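Local coordinates for protein B-agarase (Agarivorans gilvus, PDB 5Z6P) that probably hydrolyses the beta-galactosidic linkages of agar, as a family 50 glycoside hydrolase that joins a carbohydrate-binding-like domain to a catalytic barrel, at residues G304-R309 with H713-I718; K416-T421 with P439-N444; F430-N435 with P448-G453; S641-K646 with I666-F671. One frame throughout, in Å; residues are numbered along the deposited sequence.

Contact 1. Residues G304-R309 with H713-I718; sequences GLDIIR and HYFQYI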
# COMPACT_ATOMS: atom_id res chain seq x y z
N GLY A 304 5.16 8.13 12.80
CA GLY A 304 4.05 7.46 13.45
C GLY A 304 3.42 6.38 12.59
O GLY A 304 3.88 6.14 11.48
N LEU A 305 2.36 5.77 13.10
CA LEU A 305 1.73 4.62 12.45
C LEU A 305 0.29 4.93 12.02
O LEU A 305 -0.40 5.71 12.65
CB LEU A 305 1.72 3.42 13.40
CG LEU A 305 3.01 3.13 14.18
CD1 LEU A 305 2.81 1.94 15.13
CD2 LEU A 305 4.18 2.89 13.25
N ASP A 306 -0.12 4.30 10.94
CA ASP A 306 -1.48 4.40 10.46
C ASP A 306 -2.39 3.36 11.12
O ASP A 306 -1.92 2.38 11.68
CB ASP A 306 -1.52 4.23 8.95
CG ASP A 306 -0.75 5.29 8.22
OD1 ASP A 306 -0.71 6.46 8.67
OD2 ASP A 306 -0.16 4.92 7.19
N ILE A 307 -3.70 3.59 11.02
CA ILE A 307 -4.73 2.67 11.47
C ILE A 307 -4.61 2.40 12.98
O ILE A 307 -4.28 1.31 13.40
CB ILE A 307 -4.69 1.34 10.70
CG1 ILE A 307 -4.55 1.59 9.20
CG2 ILE A 307 -5.93 0.50 11.01
CD1 ILE A 307 -5.84 2.05 8.52
N ILE A 308 -4.86 3.42 13.78
CA ILE A 308 -4.88 3.25 15.22
C ILE A 308 -6.34 3.17 15.66
O ILE A 308 -6.93 4.11 16.17
CB ILE A 308 -4.10 4.37 15.91
CG1 ILE A 308 -2.69 4.42 15.30
CG2 ILE A 308 -4.02 4.13 17.41
CD1 ILE A 308 -1.89 5.61 15.64
N ARG A 309 -6.90 1.99 15.44
CA ARG A 309 -8.32 1.72 15.59
C ARG A 309 -8.51 0.22 15.43
O ARG A 309 -7.56 -0.48 15.05
CB ARG A 309 -9.13 2.49 14.55
CG ARG A 309 -8.88 2.05 13.11
CD ARG A 309 -9.68 2.89 12.11
NE ARG A 309 -9.70 2.29 10.78
CZ ARG A 309 -10.17 2.91 9.70
NH1 ARG A 309 -10.64 4.15 9.80
NH2 ARG A 309 -10.15 2.30 8.52
N HIS A 713 4.71 8.06 7.56
CA HIS A 713 3.80 7.26 8.36
C HIS A 713 3.79 5.81 7.88
O HIS A 713 3.72 5.56 6.68
CB HIS A 713 2.39 7.84 8.34
CG HIS A 713 2.29 9.22 8.90
ND1 HIS A 713 1.26 10.08 8.59
CD2 HIS A 713 3.10 9.89 9.76
CE1 HIS A 713 1.43 11.21 9.24
NE2 HIS A 713 2.53 11.13 9.95
N TYR A 714 3.84 4.89 8.83
CA TYR A 714 3.97 3.48 8.57
C TYR A 714 2.61 2.76 8.62
O TYR A 714 1.84 2.91 9.56
CB TYR A 714 4.96 2.84 9.57
CG TYR A 714 5.17 1.35 9.38
CD1 TYR A 714 4.25 0.43 9.87
CD2 TYR A 714 6.26 0.87 8.69
CE1 TYR A 714 4.42 -0.92 9.68
CE2 TYR A 714 6.45 -0.48 8.50
CZ TYR A 714 5.52 -1.37 9.01
OH TYR A 714 5.67 -2.71 8.82
N PHE A 715 2.34 1.98 7.58
CA PHE A 715 1.08 1.24 7.50
C PHE A 715 1.39 -0.22 7.83
O PHE A 715 1.88 -0.93 6.97
CB PHE A 715 0.45 1.40 6.10
CG PHE A 715 -1.00 0.96 6.01
CD1 PHE A 715 -1.34 -0.38 6.03
CD2 PHE A 715 -2.01 1.89 5.87
CE1 PHE A 715 -2.67 -0.78 5.93
CE2 PHE A 715 -3.34 1.49 5.77
CZ PHE A 715 -3.66 0.15 5.79
N GLN A 716 1.07 -0.70 9.03
CA GLN A 716 0.12 -0.12 9.96
C GLN A 716 0.48 -0.58 11.39
O GLN A 716 1.40 -1.36 11.57
CB GLN A 716 -1.31 -0.57 9.60
CG GLN A 716 -1.42 -2.09 9.57
CD GLN A 716 -2.81 -2.63 9.23
OE1 GLN A 716 -3.76 -1.88 9.11
NE2 GLN A 716 -2.91 -3.96 9.08
N TYR A 717 -0.25 -0.08 12.38
CA TYR A 717 -0.04 -0.40 13.79
C TYR A 717 -0.07 -1.92 14.03
O TYR A 717 0.88 -2.50 14.55
CB TYR A 717 -1.11 0.27 14.63
CG TYR A 717 -1.00 0.17 16.14
CD1 TYR A 717 0.22 -0.09 16.77
CD2 TYR A 717 -2.11 0.38 16.94
CE1 TYR A 717 0.32 -0.15 18.13
CE2 TYR A 717 -2.03 0.31 18.32
CZ TYR A 717 -0.80 0.05 18.91
OH TYR A 717 -0.69 -0.01 20.28
N ILE A 718 -1.16 -2.54 13.60
CA ILE A 718 -1.48 -3.94 13.91
C ILE A 718 -1.29 -4.85 12.70
O ILE A 718 -1.68 -4.49 11.60
CB ILE A 718 -2.95 -4.05 14.41
CG1 ILE A 718 -3.18 -3.10 15.60
CG2 ILE A 718 -3.34 -5.48 14.75
CD1 ILE A 718 -4.62 -2.71 15.79
O HOH W 1 -0.70 8.78 7.08
O HOH W 2 -3.28 -1.30 12.57

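Contact 2. Residues K416-T421 with P439-N444; sequences KWRDVT and PEFYDN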
# COMPACT_ATOMS: atom_id res chain seq x y z
N LYS A 416 -7.86 1.08 28.39
CA LYS A 416 -6.49 0.75 28.74
C LYS A 416 -5.67 0.66 27.47
O LYS A 416 -4.55 1.15 27.41
CB LYS A 416 -6.43 -0.55 29.53
CG LYS A 416 -5.05 -0.95 29.99
CD LYS A 416 -4.47 0.04 31.01
CE LYS A 416 -3.24 -0.56 31.69
NZ LYS A 416 -2.65 0.37 32.69
N TRP A 417 -6.24 0.04 26.44
CA TRP A 417 -5.57 -0.07 25.15
C TRP A 417 -5.19 1.32 24.60
O TRP A 417 -4.08 1.50 24.11
CB TRP A 417 -6.46 -0.81 24.15
CG TRP A 417 -5.91 -0.82 22.76
CD1 TRP A 417 -4.87 -1.57 22.29
CD2 TRP A 417 -6.38 -0.06 21.65
NE1 TRP A 417 -4.66 -1.31 20.96
CE2 TRP A 417 -5.58 -0.39 20.54
CE3 TRP A 417 -7.41 0.87 21.49
CZ2 TRP A 417 -5.76 0.19 19.28
CZ3 TRP A 417 -7.59 1.45 20.24
CH2 TRP A 417 -6.77 1.10 19.15
N ARG A 418 -6.10 2.28 24.69
CA ARG A 418 -5.81 3.64 24.27
C ARG A 418 -4.64 4.24 25.04
O ARG A 418 -3.75 4.83 24.44
CB ARG A 418 -7.04 4.54 24.44
CG ARG A 418 -8.09 4.35 23.37
CD ARG A 418 -9.30 5.24 23.59
NE ARG A 418 -10.49 4.48 23.24
CZ ARG A 418 -11.39 4.06 24.12
NH1 ARG A 418 -11.27 4.37 25.40
NH2 ARG A 418 -12.41 3.35 23.70
N ASP A 419 -4.65 4.10 26.36
CA ASP A 419 -3.57 4.62 27.19
C ASP A 419 -2.22 3.98 26.85
O ASP A 419 -1.23 4.67 26.67
CB ASP A 419 -3.87 4.42 28.68
CG ASP A 419 -4.90 5.41 29.20
OD1 ASP A 419 -5.20 6.39 28.50
OD2 ASP A 419 -5.40 5.20 30.32
N VAL A 420 -2.20 2.65 26.76
CA VAL A 420 -0.97 1.95 26.45
C VAL A 420 -0.45 2.28 25.04
O VAL A 420 0.74 2.44 24.84
CB VAL A 420 -1.15 0.44 26.60
CG1 VAL A 420 0.03 -0.32 26.02
CG2 VAL A 420 -1.35 0.10 28.07
N THR A 421 -1.36 2.38 24.07
CA THR A 421 -1.00 2.78 22.71
C THR A 421 -0.26 4.11 22.70
O THR A 421 0.80 4.22 22.10
CB THR A 421 -2.25 2.86 21.79
OG1 THR A 421 -2.82 1.56 21.59
CG2 THR A 421 -1.89 3.44 20.44
N PRO A 439 -11.12 8.71 16.51
CA PRO A 439 -11.38 10.05 17.04
C PRO A 439 -11.40 10.06 18.56
O PRO A 439 -11.30 11.13 19.15
CB PRO A 439 -12.77 10.38 16.47
CG PRO A 439 -12.97 9.45 15.36
CD PRO A 439 -12.26 8.20 15.74
N GLU A 440 -11.53 8.90 19.18
CA GLU A 440 -11.38 8.79 20.62
C GLU A 440 -9.99 9.23 21.09
O GLU A 440 -9.82 9.56 22.26
CB GLU A 440 -11.64 7.36 21.08
CG GLU A 440 -13.12 6.98 21.16
CD GLU A 440 -13.67 6.45 19.85
OE1 GLU A 440 -12.93 6.41 18.85
OE2 GLU A 440 -14.85 6.08 19.83
N PHE A 441 -9.00 9.21 20.20
CA PHE A 441 -7.64 9.59 20.57
C PHE A 441 -7.41 11.09 20.46
O PHE A 441 -6.39 11.61 20.93
CB PHE A 441 -6.60 8.87 19.70
CG PHE A 441 -6.36 7.44 20.06
CD1 PHE A 441 -5.42 7.09 21.02
CD2 PHE A 441 -7.05 6.42 19.42
CE1 PHE A 441 -5.18 5.78 21.35
CE2 PHE A 441 -6.81 5.09 19.74
CZ PHE A 441 -5.86 4.78 20.71
N TYR A 442 -8.35 11.79 19.83
CA TYR A 442 -8.12 13.16 19.43
C TYR A 442 -8.05 14.16 20.60
O TYR A 442 -7.52 15.24 20.44
CB TYR A 442 -9.20 13.62 18.44
CG TYR A 442 -9.15 12.99 17.05
CD1 TYR A 442 -8.15 12.08 16.69
CD2 TYR A 442 -10.12 13.31 16.10
CE1 TYR A 442 -8.14 11.52 15.44
CE2 TYR A 442 -10.11 12.75 14.85
CZ TYR A 442 -9.12 11.86 14.52
OH TYR A 442 -9.13 11.33 13.26
N ASP A 443 -8.58 13.81 21.77
CA ASP A 443 -8.42 14.71 22.92
C ASP A 443 -7.36 14.22 23.91
O ASP A 443 -7.43 14.52 25.10
CB ASP A 443 -9.76 14.92 23.65
CG ASP A 443 -10.32 13.64 24.27
OD1 ASP A 443 -9.61 12.63 24.38
OD2 ASP A 443 -11.50 13.66 24.67
N ASN A 444 -6.36 13.49 23.42
CA ASN A 444 -5.45 12.79 24.33
C ASN A 444 -4.45 13.73 24.99
O ASN A 444 -3.99 13.46 26.10
CB ASN A 444 -4.72 11.66 23.59
CG ASN A 444 -3.55 12.15 22.76
OD1 ASN A 444 -2.47 12.40 23.28
ND2 ASN A 444 -3.76 12.26 21.44

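Contact 3. Residues F430-N435 with P448-G453; sequences FTCLGN and PFFANG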
# COMPACT_ATOMS: atom_id res chain seq x y z
N PHE A 430 7.83 8.00 18.52
CA PHE A 430 7.04 8.55 17.43
C PHE A 430 6.49 9.89 17.85
O PHE A 430 6.16 10.07 19.01
CB PHE A 430 5.89 7.62 17.03
CG PHE A 430 6.33 6.43 16.24
CD1 PHE A 430 6.96 6.59 15.02
CD2 PHE A 430 6.12 5.15 16.72
CE1 PHE A 430 7.36 5.50 14.29
CE2 PHE A 430 6.51 4.05 16.00
CZ PHE A 430 7.15 4.22 14.79
N THR A 431 6.43 10.83 16.91
CA THR A 431 5.97 12.18 17.22
C THR A 431 4.50 12.41 16.89
O THR A 431 3.99 13.53 17.05
CB THR A 431 6.80 13.23 16.45
OG1 THR A 431 6.91 12.85 15.08
CG2 THR A 431 8.21 13.34 17.07
N CYS A 432 3.83 11.36 16.41
CA CYS A 432 2.41 11.45 16.13
C CYS A 432 1.72 10.12 16.07
O CYS A 432 2.35 9.07 16.02
CB CYS A 432 2.14 12.17 14.80
SG CYS A 432 2.50 11.14 13.35
N LEU A 433 0.39 10.21 16.05
CA LEU A 433 -0.50 9.17 15.62
C LEU A 433 -0.85 9.49 14.16
O LEU A 433 -1.20 10.63 13.85
CB LEU A 433 -1.76 9.13 16.49
CG LEU A 433 -1.55 9.07 18.01
CD1 LEU A 433 -2.86 9.18 18.77
CD2 LEU A 433 -0.83 7.80 18.37
N GLY A 434 -0.76 8.49 13.29
CA GLY A 434 -0.90 8.68 11.86
C GLY A 434 -2.33 8.72 11.34
O GLY A 434 -3.25 9.03 12.07
N ASN A 435 -2.50 8.41 10.06
CA ASN A 435 -3.82 8.50 9.47
C ASN A 435 -4.73 7.40 9.94
O ASN A 435 -4.27 6.31 10.28
CB ASN A 435 -3.75 8.48 7.95
CG ASN A 435 -4.96 9.14 7.33
OD1 ASN A 435 -5.60 9.98 7.97
ND2 ASN A 435 -5.28 8.78 6.11
N PRO A 448 0.65 14.46 19.23
CA PRO A 448 -0.06 15.00 18.06
C PRO A 448 -0.66 13.88 17.20
O PRO A 448 -0.20 12.74 17.26
CB PRO A 448 1.01 15.75 17.30
CG PRO A 448 2.08 16.06 18.35
CD PRO A 448 2.06 14.89 19.26
N PHE A 449 -1.67 14.22 16.41
CA PHE A 449 -2.31 13.23 15.55
C PHE A 449 -2.65 13.85 14.19
O PHE A 449 -2.67 15.06 14.04
CB PHE A 449 -3.57 12.68 16.22
CG PHE A 449 -4.65 13.70 16.39
CD1 PHE A 449 -4.67 14.52 17.51
CD2 PHE A 449 -5.63 13.86 15.44
CE1 PHE A 449 -5.66 15.48 17.65
CE2 PHE A 449 -6.60 14.82 15.58
CZ PHE A 449 -6.62 15.63 16.68
N PHE A 450 -2.91 13.00 13.20
CA PHE A 450 -3.36 13.45 11.89
C PHE A 450 -4.85 13.09 11.73
O PHE A 450 -5.26 12.01 12.10
CB PHE A 450 -2.51 12.82 10.79
CG PHE A 450 -1.12 13.42 10.67
CD1 PHE A 450 -0.14 13.19 11.64
CD2 PHE A 450 -0.79 14.21 9.58
CE1 PHE A 450 1.13 13.76 11.51
CE2 PHE A 450 0.48 14.77 9.45
CZ PHE A 450 1.44 14.54 10.41
N ALA A 451 -5.64 14.01 11.20
CA ALA A 451 -7.07 13.78 10.99
C ALA A 451 -7.34 13.41 9.52
O ALA A 451 -6.51 13.68 8.65
CB ALA A 451 -7.89 15.00 11.38
N ASN A 452 -8.49 12.80 9.26
CA ASN A 452 -8.86 12.37 7.92
C ASN A 452 -10.36 12.48 7.68
O ASN A 452 -11.15 12.36 8.62
CB ASN A 452 -8.43 10.94 7.68
CG ASN A 452 -9.35 9.95 8.37
OD1 ASN A 452 -9.19 9.65 9.55
ND2 ASN A 452 -10.35 9.47 7.64
N GLY A 453 -10.73 12.69 6.43
CA GLY A 453 -12.11 12.65 6.03
C GLY A 453 -12.19 12.10 4.62
O GLY A 453 -11.24 12.18 3.86

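Contact 4. Residues S641-K646 with I666-F671; sequences SYNYYK and IGEFHF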
# COMPACT_ATOMS: atom_id res chain seq x y z
N SER A 641 1.01 14.85 -0.09
CA SER A 641 1.12 13.53 0.53
C SER A 641 1.24 12.45 -0.54
O SER A 641 0.52 12.47 -1.55
CB SER A 641 -0.06 13.25 1.46
OG SER A 641 -1.33 13.42 0.85
N TYR A 642 2.17 11.53 -0.32
CA TYR A 642 2.39 10.37 -1.18
C TYR A 642 2.37 9.07 -0.36
O TYR A 642 2.84 9.07 0.78
CB TYR A 642 3.73 10.46 -1.92
CG TYR A 642 4.01 11.77 -2.62
CD1 TYR A 642 4.59 12.84 -1.94
CD2 TYR A 642 3.72 11.93 -3.98
CE1 TYR A 642 4.86 14.05 -2.61
CE2 TYR A 642 3.99 13.11 -4.64
CZ TYR A 642 4.55 14.17 -3.95
OH TYR A 642 4.81 15.35 -4.61
N ASN A 643 1.86 7.98 -0.93
CA ASN A 643 2.06 6.65 -0.33
C ASN A 643 3.13 5.94 -1.15
O ASN A 643 3.10 6.01 -2.36
CB ASN A 643 0.76 5.83 -0.30
CG ASN A 643 -0.30 6.44 0.61
OD1 ASN A 643 -0.02 7.28 1.47
ND2 ASN A 643 -1.53 5.99 0.42
N TYR A 644 4.08 5.27 -0.50
CA TYR A 644 5.19 4.73 -1.27
C TYR A 644 5.77 3.47 -0.68
O TYR A 644 6.57 3.49 0.24
CB TYR A 644 6.29 5.79 -1.42
CG TYR A 644 7.17 5.55 -2.61
CD1 TYR A 644 6.67 5.64 -3.90
CD2 TYR A 644 8.52 5.24 -2.46
CE1 TYR A 644 7.46 5.42 -4.99
CE2 TYR A 644 9.34 5.01 -3.55
CZ TYR A 644 8.80 5.11 -4.81
OH TYR A 644 9.57 4.89 -5.92
N TYR A 645 5.33 2.36 -1.27
CA TYR A 645 5.68 1.02 -0.84
C TYR A 645 6.88 0.53 -1.64
O TYR A 645 6.73 -0.26 -2.57
CB TYR A 645 4.49 0.09 -1.01
CG TYR A 645 3.37 0.36 -0.02
CD1 TYR A 645 3.46 -0.12 1.29
CD2 TYR A 645 2.25 1.09 -0.37
CE1 TYR A 645 2.44 0.10 2.21
CE2 TYR A 645 1.24 1.32 0.54
CZ TYR A 645 1.33 0.82 1.83
OH TYR A 645 0.33 1.03 2.74
N LYS A 646 8.06 1.04 -1.29
CA LYS A 646 9.31 0.59 -1.87
C LYS A 646 10.32 0.56 -0.72
O LYS A 646 9.96 0.83 0.42
CB LYS A 646 9.78 1.51 -3.01
CG LYS A 646 8.79 1.66 -4.18
CD LYS A 646 8.66 0.40 -5.01
CE LYS A 646 7.34 0.38 -5.78
NZ LYS A 646 7.04 -0.96 -6.37
N ILE A 666 5.21 11.23 3.52
CA ILE A 666 4.89 9.85 3.19
C ILE A 666 3.72 9.39 4.04
O ILE A 666 3.80 9.39 5.27
CB ILE A 666 6.08 8.88 3.42
CG1 ILE A 666 7.23 9.19 2.44
CG2 ILE A 666 5.63 7.43 3.19
CD1 ILE A 666 6.83 9.02 0.99
N GLY A 667 2.64 8.97 3.39
CA GLY A 667 1.45 8.55 4.11
C GLY A 667 1.45 7.09 4.54
O GLY A 667 0.82 6.75 5.53
N GLU A 668 2.16 6.26 3.79
CA GLU A 668 2.18 4.82 3.98
C GLU A 668 3.46 4.20 3.43
O GLU A 668 3.93 4.58 2.37
CB GLU A 668 1.00 4.15 3.29
CG GLU A 668 -0.37 4.52 3.82
CD GLU A 668 -1.50 3.98 2.96
OE1 GLU A 668 -1.29 2.97 2.29
OE2 GLU A 668 -2.57 4.60 2.96
N PHE A 669 3.98 3.22 4.16
CA PHE A 669 5.02 2.31 3.68
C PHE A 669 5.06 1.13 4.64
O PHE A 669 4.61 1.25 5.78
CB PHE A 669 6.40 2.97 3.59
CG PHE A 669 7.04 3.26 4.92
CD1 PHE A 669 6.65 4.35 5.67
CD2 PHE A 669 8.07 2.46 5.39
CE1 PHE A 669 7.25 4.62 6.90
CE2 PHE A 669 8.68 2.72 6.61
CZ PHE A 669 8.27 3.80 7.37
N HIS A 670 5.61 0.00 4.21
CA HIS A 670 5.83 -1.06 5.18
C HIS A 670 6.82 -2.11 4.75
O HIS A 670 7.30 -2.12 3.62
CB HIS A 670 4.48 -1.74 5.56
CG HIS A 670 3.80 -2.48 4.46
ND1 HIS A 670 2.43 -2.47 4.29
CD2 HIS A 670 4.29 -3.30 3.49
CE1 HIS A 670 2.11 -3.23 3.26
NE2 HIS A 670 3.22 -3.75 2.77
N PHE A 671 7.09 -3.01 5.68
CA PHE A 671 7.92 -4.17 5.45
C PHE A 671 7.34 -5.40 6.18
O PHE A 671 7.05 -5.33 7.37
CB PHE A 671 9.36 -3.88 5.90
CG PHE A 671 9.98 -2.74 5.16
CD1 PHE A 671 10.44 -2.92 3.87
CD2 PHE A 671 10.07 -1.48 5.73
CE1 PHE A 671 11.00 -1.87 3.18
CE2 PHE A 671 10.63 -0.44 5.03
CZ PHE A 671 11.09 -0.63 3.77
O HOH W 3 7.79 -0.01 1.98

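Contact 1. Residues G304-R309 with H713-I718
Gly304 and Leu305 pair in parallel with His713 and Tyr714 where the first and last strands of the (beta/alpha)8 barrel expected of this family lie side by side. Tyr714 N bonds to Gly304 O at 2.9 Å, and Asp306 N returns the link to Tyr714 O at 2.8 Å. The two chains keep together past the strand ends: after the cis peptide between Phe715 and Gln716, Tyr717 N reaches Asp306 O at 3.1 Å, and a water ties Ile307 O to Ile718 N.

Leu305 splits its branches, CD1 resting 3.7 Å from Tyr717 CD1 and CD2 against Tyr714 CB. Phe715 turns its CG opposite the backbone N (chi1 -166°), which carries the ring across to Ile307, whose CG1 lies 3.6 Å from Phe715 CE2. The OD2 of Asp306 sits at the edge of that same ring. The Asp306 carboxylate stands nearly perpendicular to the His713 imidazole, 86° between planes, and a water joins Asp306 OD1 to His713 ND1, 2.8 Å from each. The same OD1 also accepts from Asn435 N, so this buried oxygen is well supplied.

Strand 664-668 runs along the other side of strand 709-714. Helix 413-428 packs on Leu305, Ile308 and Tyr717, whose hydroxyl bonds to Arg424 and Thr421 of that helix.

Contact 2. Residues K416-T421 with P439-N444
Trp417 is the first residue of 416-421 to touch the other segment, offering the face of its six-membered ring to the edge of Phe441. The pair forms an offset edge-to-face stack, with ring centroids 5.6 Å apart and planes at 76°; Phe441 CE2 approaches Trp417 CZ3 to 3.8 Å. One residue on, Arg418 is used for its aliphatic part. Its CG lies 3.5 Å from Phe441 CZ, and further out its NE passes 3.8 Å from Glu440 CB. The charged ends do not meet: Glu440 bends at chi2 (87°), leading its carboxylate away, and Arg418 NH2 stays 5.3 Å from Glu440 OE2, so any attraction acts only at a distance.

A turn later Thr421 lays its methyl CG2 4.1 Å from Phe441 CE1, while its OG1 turns back to bond Trp417 O at 2.8 Å. The backbone N of Thr421 reaches that same carbonyl from the opposite face of its plane. Phe441 is thus met by three helix residues, and its own carbonyl is taken by Asn444 ND2 at 2.8 Å, bracing the type I turn from Phe441 to Asn444.

Helix 397-406 lies against Trp417 through Leu402, and Tyr398 bonds the indole NE1. Helix 241-255 touches Val420, and helix 478-495 borders Pro439 and Tyr442. Phe441 also rests on Ile308 and Leu433.

Contact 3. Residues F430-N435 with P448-G453
Leu433 O draws three groups of the strand opposite. Phe450 N donates a hydrogen bond at 3.0 Å, rather bent at 138°, Phe449 CA brings a C-H contact at 3.3 Å, and the Phe450 ring presents its edge, CD1 lying 3.5 Å away. The same Leu433 uses its N to donate to Pro448 O, two residues before Phe450, at 2.9 Å, and Cys432 CA adds a C-H contact to that oxygen. Together these make a single bridge between Leu433 and Phe449, on chains running almost in the same direction.

Cys432 places SG between its backbone N and carbonyl carbon (chi1 75°), and from there the sulfur meets Phe450 CE1 at 3.5 Å. It approaches the ring obliquely, in a sulfur-aromatic contact. Thr431 O packs on Pro448 CD at 3.2 Å and has its hydrogen bond from Tyr300 OH instead. At the other end Asn435 and Asn452 cross with their amide planes 84° apart, Asn435 OD1 being pressed to within 3.0 Å of Asn452 CB.

The segment 430-435 also bonds through its backbone to Leu305 and Ile307, and Phe449 and Ala451 bond onward to strand 501-506, so the bridge probably continues the wall of the expected barrel from extended segment 430-435 to strand 449-453. Backbone bonds do the polar work here, whereas the buried Asn435 OD1 has no partner in the model, which probably carries an energetic cost.

Contact 4. Residues S641-K646 with I666-F671
Backbone bonds come first: Gly667 N donates to Tyr642 O at 2.6 Å and Tyr644 N to Glu668 O at 3.0 Å, and a water bridges Lys646 O and His670 O further along.

Polar side chains gather on Glu668. Tyr645 OH donates to Glu668 OE1 at 2.6 Å from the anti side, while OE2 forms a salt bridge with Arg619. The Asn643 amide stacks on the carboxylate, the planes 30° apart and Asn643 CG 3.6 Å from Glu668 CD; its ND2 bonds to Glu509. The carboxylate is therefore fixed in position from several directions. Glu668 stands at the C-terminal end of its strand, the end where (beta/alpha)8 barrels, the fold expected here, carry their active site.

Among the rings, Tyr645 turns its edge to the face of His670, CE1 standing 3.3 Å from His670 ND1, with planes at 59°. Apolar contact is lighter, Ile666 CD1 touching Tyr644 CB at 4.1 Å.

The two strands belong to a beta-alpha-beta unit through helix 657-660. Ser641 and Asn643 bond onward to Phe620, strand 664-668 lies between 640-643 and 709-714, and helix 689-704 packs on Ile666, Phe669 and Phe671.

Contacts 1, 3 and 4 appear to join neighbouring staves of the (beta/alpha)8 barrel expected here: contact 1 the first and last, contact 3 the next two, one of them the irregular segment 430-435, contact 4 strands 640-643 and 664-668. The centres of contacts 1 and 3 are about 9 Å apart and those of 1 and 4 about 11 Å, strands 709-714 and 664-668 being adjacent. Contact 2 lies on the outside, its centre about 14 Å from that of contact 1, and packs helix 413-428 on the loop before strand 449-453. In sequence contact 1 spans the rest; contacts 2 and 3 alternate, and contact 4 follows. Closing such a barrel brings together segments some 400 residues apart.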